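Local atomic coordinates of beta-ketothiolase BktB (Ralstonia eutropha, PDB entry 4NZS), a protein that catalyses the condensation of two acetyl-CoA molecules to acetoacetyl-CoA, and of acetyl-CoA with propionyl-CoA to beta-ketovaleryl-CoA, for polyhydroxyalkanoate production. Residues 194-199 and 225-230; 370-373 and 379-382. All coordinates share one frame; numbering follows the deposited sequence.

Contact 1 of 2, residues 194-199 and 225-230; sequences AAIKAG and VRHDAT
Ile-196 meets Val-225 and His-227 chiefly through its terminal methyl CD1. The side chain is extended, with CG1 anti to the carbonyl carbon (chi1 -67°) and CD1 anti to CA, which carries the methyl out to meet Val-225 tip to tip. Ile-196 CD1 faces both valine branches, 3.9 Å from Val-225 CG2 and nearer to the other. Ile-196 CD1 and Val-225 CG1 are modelled 3.3 Å apart, tighter than usual for two carbons, so the exact value is doubtful. The imidazole of His-227 completes the contact more loosely: its CE1 stands 4.4 Å from Ile-196 CD1, which approaches the ring obliquely. Next along the helix, the exposed Lys-197 extends past this patch, its NZ 6.5 Å from His-227 ND1, too far for a direct bond. Gly-199 is the first residue to leave helical backbone angles, and its positive phi belongs to a Schellman motif in which Gly-199 N donates to Ile-196 O at 2.8 Å. Beyond the touching residues, the loop runs back along helix 178-197, with Val-225 resting on Ala-192, His-227 on Ser-193 and Ala-229 on Leu-186. The contact thus sets part of the long connection between strands 217-219 and 257-267 against the C-terminal end of that helix.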
loop_
_atom_site.group_PDB
_atom_site.type_symbol
_atom_site.label_atom_id
_atom_site.label_comp_id
_atom_site.label_asym_id
_atom_site.label_seq_id
_atom_site.Cartn_x
_atom_site.Cartn_y
_atom_site.Cartn_z
ATOM N N ALA A 194 21.693 32.559 -18.185
ATOM C CA ALA A 194 21.807 33.747 -18.973
ATOM C C ALA A 194 20.506 33.951 -19.680
ATOM O O ALA A 194 19.956 35.033 -19.681
ATOM C CB ALA A 194 22.912 33.571 -19.988
ATOM N N ALA A 195 19.988 32.882 -20.248
ATOM C CA ALA A 195 18.812 32.998 -21.066
ATOM C C ALA A 195 17.681 33.473 -20.205
ATOM O O ALA A 195 16.847 34.254 -20.640
ATOM C CB ALA A 195 18.471 31.676 -21.704
ATOM N N ILE A 196 17.631 32.951 -18.990
ATOM C CA ILE A 196 16.584 33.321 -18.065
ATOM C C ILE A 196 16.654 34.784 -17.673
ATOM O O ILE A 196 15.670 35.490 -17.771
ATOM C CB ILE A 196 16.698 32.450 -16.798
ATOM C CG1 ILE A 196 16.387 30.997 -17.138
ATOM C CG2 ILE A 196 15.787 32.936 -15.683
ATOM C CD1 ILE A 196 16.554 30.052 -15.976
ATOM N N LYS A 197 17.840 35.242 -17.299
ATOM C CA LYS A 197 18.041 36.616 -16.874
ATOM C C LYS A 197 17.767 37.526 -18.042
ATOM O O LYS A 197 17.243 38.622 -17.898
ATOM C CB LYS A 197 19.443 36.834 -16.317
ATOM C CG LYS A 197 19.562 36.576 -14.825
ATOM C CD LYS A 197 18.778 37.585 -13.999
ATOM C CE LYS A 197 19.335 37.704 -12.585
ATOM N NZ LYS A 197 18.346 38.190 -11.580
ATOM N N ALA A 198 18.139 37.038 -19.206
ATOM C CA ALA A 198 17.985 37.763 -20.434
ATOM C C ALA A 198 16.512 37.922 -20.747
ATOM O O ALA A 198 16.147 38.661 -21.639
ATOM C CB ALA A 198 18.705 37.052 -21.554
ATOM N N GLY A 199 15.669 37.186 -20.036
ATOM C CA GLY A 199 14.234 37.322 -20.179
ATOM C C GLY A 199 13.702 36.570 -21.372
ATOM O O GLY A 199 12.579 36.762 -21.793
ATOM N N VAL A 225 17.852 24.917 -13.312
ATOM C CA VAL A 225 18.994 25.770 -13.590
ATOM C C VAL A 225 19.684 26.400 -12.371
ATOM O O VAL A 225 19.042 26.732 -11.364
ATOM C CB VAL A 225 18.528 26.903 -14.526
ATOM C CG1 VAL A 225 17.295 27.594 -13.970
ATOM C CG2 VAL A 225 19.630 27.915 -14.795
ATOM N N ARG A 226 21.001 26.591 -12.491
ATOM C CA ARG A 226 21.845 27.040 -11.383
ATOM C C ARG A 226 22.784 28.131 -11.897
ATOM O O ARG A 226 23.550 27.916 -12.847
ATOM C CB ARG A 226 22.640 25.865 -10.804
ATOM C CG ARG A 226 22.775 25.878 -9.267
ATOM C CD ARG A 226 24.210 25.630 -8.755
ATOM N NE ARG A 226 24.593 24.276 -8.285
ATOM C CZ ARG A 226 24.174 23.087 -8.755
ATOM N NH1 ARG A 226 23.301 22.978 -9.753
ATOM N NH2 ARG A 226 24.642 21.962 -8.205
ATOM N N HIS A 227 22.723 29.289 -11.255
ATOM C CA HIS A 227 23.393 30.503 -11.719
ATOM C C HIS A 227 24.795 30.679 -11.120
ATOM O O HIS A 227 25.593 31.472 -11.640
ATOM C CB HIS A 227 22.517 31.702 -11.382
ATOM C CG HIS A 227 21.122 31.581 -11.910
ATOM N ND1 HIS A 227 20.668 32.305 -12.991
ATOM C CD2 HIS A 227 20.088 30.794 -11.531
ATOM C CE1 HIS A 227 19.411 31.981 -13.245
ATOM N NE2 HIS A 227 19.037 31.063 -12.375
ATOM N N ASP A 228 25.093 29.928 -10.048
ATOM C CA ASP A 228 26.395 29.955 -9.387
ATOM C C ASP A 228 27.264 28.911 -10.046
ATOM O O ASP A 228 28.139 28.313 -9.409
ATOM C CB ASP A 228 26.278 29.595 -7.890
ATOM C CG ASP A 228 25.317 30.503 -7.116
ATOM O OD1 ASP A 228 24.697 31.387 -7.751
ATOM O OD2 ASP A 228 25.176 30.324 -5.876
ATOM N N ALA A 229 27.020 28.704 -11.332
ATOM C CA ALA A 229 27.509 27.538 -12.042
ATOM C C ALA A 229 29.037 27.523 -12.025
ATOM O O ALA A 229 29.659 28.322 -12.703
ATOM C CB ALA A 229 26.970 27.546 -13.479
ATOM N N THR A 230 29.616 26.615 -11.239
ATOM C CA THR A 230 31.061 26.513 -11.021
ATOM C C THR A 230 31.524 25.209 -11.632
ATOM O O THR A 230 30.746 24.272 -11.674
ATOM C CB THR A 230 31.338 26.460 -9.512
ATOM O OG1 THR A 230 30.804 27.636 -8.887
ATOM C CG2 THR A 230 32.814 26.318 -9.203
#

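Contact 2 of 2, residues 370-373 and 379-382; sequences HELN and YALV
The carbonyl oxygen of Tyr-379 is the polar atom touched here, and what it meets is a methyl group: Leu-372 CD1 lies 3.7 Å from Tyr-379 O, a van der Waals contact. Leu-372 CD1 also packs on the next residue of the strand, 3.9 Å from Ala-380 CB. The second branch is only slightly farther, with Leu-372 CD2 4.3 Å from Ala-380 CB. One leucine tip therefore covers a short piece of strand backbone and the small side chain beside it. A chi1 of -147°, off the regular staggered positions, turns the leucine so that both methyls face the strand. Ala-380 points its methyl back at the helix, and the CA atoms of Leu-372 and Ala-380 are 7.3 Å apart. Tyr-379 contributes mainly backbone, since its side chain leaves in the other direction and touches Leu-312 and Glu-397. The contact is buried and wholly apolar on its side-chain surfaces. It joins the end of helix 357-375 to the beginning of the strand that follows it, 379-386, just after the chain turns back. Val-319, on the parallel neighbour 319-322, touches both Leu-372 and Ala-380, while Arg-398 of the antiparallel strand 390-398 also meets Leu-372. The helix thus packs across three strands of the large mixed sheet, in the helical connection (327-336 and 357-375) that joins the parallel strands 319-322 and 379-386.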
loop_
_atom_site.group_PDB
_atom_site.type_symbol
_atom_site.label_atom_id
_atom_site.label_comp_id
_atom_site.label_asym_id
_atom_site.label_seq_id
_atom_site.Cartn_x
_atom_site.Cartn_y
_atom_site.Cartn_z
ATOM N N HIS A 370 10.460 29.493 -30.529
ATOM C CA HIS A 370 10.508 30.815 -29.910
ATOM C C HIS A 370 11.859 31.513 -30.065
ATOM O O HIS A 370 11.906 32.765 -30.099
ATOM C CB HIS A 370 10.038 30.757 -28.452
ATOM C CG HIS A 370 8.555 30.884 -28.320
ATOM N ND1 HIS A 370 7.945 32.007 -27.801
ATOM C CD2 HIS A 370 7.552 30.067 -28.721
ATOM C CE1 HIS A 370 6.631 31.857 -27.855
ATOM N NE2 HIS A 370 6.367 30.688 -28.409
ATOM N N GLU A 371 12.931 30.720 -30.164
ATOM C CA GLU A 371 14.268 31.251 -30.456
ATOM C C GLU A 371 14.370 31.703 -31.901
ATOM O O GLU A 371 14.815 32.811 -32.194
ATOM C CB GLU A 371 15.360 30.221 -30.226
ATOM C CG GLU A 371 16.052 30.399 -28.918
ATOM C CD GLU A 371 17.021 31.548 -28.916
ATOM O OE1 GLU A 371 16.576 32.666 -28.627
ATOM O OE2 GLU A 371 18.225 31.328 -29.174
ATOM N N LEU A 372 13.983 30.826 -32.808
ATOM C CA LEU A 372 13.881 31.201 -34.209
ATOM C C LEU A 372 13.378 32.644 -34.374
ATOM O O LEU A 372 13.968 33.396 -35.128
ATOM C CB LEU A 372 12.958 30.245 -34.950
ATOM C CG LEU A 372 13.303 29.958 -36.401
ATOM C CD1 LEU A 372 14.631 29.207 -36.516
ATOM C CD2 LEU A 372 12.176 29.159 -37.058
ATOM N N ASN A 373 12.308 33.032 -33.670
ATOM C CA ASN A 373 11.818 34.434 -33.688
ATOM C C ASN A 373 12.771 35.487 -33.083
ATOM O O ASN A 373 12.737 36.660 -33.443
ATOM C CB ASN A 373 10.469 34.541 -32.977
ATOM C CG ASN A 373 9.354 33.950 -33.784
ATOM O OD1 ASN A 373 9.492 32.854 -34.327
ATOM N ND2 ASN A 373 8.240 34.675 -33.880
ATOM N N TYR A 379 15.488 28.015 -40.846
ATOM C CA TYR A 379 15.336 26.564 -40.548
ATOM C C TYR A 379 15.742 26.101 -39.104
ATOM O O TYR A 379 16.615 26.700 -38.463
ATOM C CB TYR A 379 16.041 25.711 -41.619
ATOM C CG TYR A 379 15.751 26.099 -43.072
ATOM C CD1 TYR A 379 14.667 26.924 -43.419
ATOM C CD2 TYR A 379 16.556 25.616 -44.110
ATOM C CE1 TYR A 379 14.418 27.269 -44.743
ATOM C CE2 TYR A 379 16.306 25.954 -45.433
ATOM C CZ TYR A 379 15.234 26.776 -45.741
ATOM O OH TYR A 379 14.979 27.117 -47.045
ATOM N N ALA A 380 15.098 25.018 -38.630
ATOM C CA ALA A 380 15.096 24.606 -37.198
ATOM C C ALA A 380 14.968 23.084 -36.936
ATOM O O ALA A 380 14.128 22.416 -37.534
ATOM C CB ALA A 380 13.980 25.331 -36.472
ATOM N N LEU A 381 15.796 22.567 -36.018
ATOM C CA LEU A 381 15.859 21.133 -35.693
ATOM C C LEU A 381 15.692 20.787 -34.207
ATOM O O LEU A 381 16.546 21.096 -33.372
ATOM C CB LEU A 381 17.186 20.528 -36.143
ATOM C CG LEU A 381 17.506 19.114 -35.595
ATOM C CD1 LEU A 381 16.657 18.047 -36.248
ATOM C CD2 LEU A 381 18.965 18.758 -35.785
ATOM N N VAL A 382 14.622 20.058 -33.919
ATOM C CA VAL A 382 14.424 19.447 -32.630
ATOM C C VAL A 382 14.518 17.946 -32.822
ATOM O O VAL A 382 13.973 17.375 -33.768
ATOM C CB VAL A 382 13.059 19.817 -31.957
ATOM C CG1 VAL A 382 13.201 21.038 -31.054
ATOM C CG2 VAL A 382 11.966 20.082 -32.979
#

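Contact 1 belongs to the N-terminal thiolase domain and contact 2 to the C-terminal one; their centres are 21 Å apart and their nearest atoms about 7 Å, without touching. A loop lies between them: Asn-347 is met by Ala-195 from the helix of contact 1 and by Glu-371 from that of contact 2. Tyr-200, directly after Gly-199, also touches Glu-371, so the two helix ends are neighbours. Neither contact reaches the active site, with its probable nucleophile Cys-95 and the predicted proton acceptors His-355 and Cys-385. Contact 2 is nevertheless linked to Cys-385 along the backbone, since strand 379-386 continues from Val-382 to that residue.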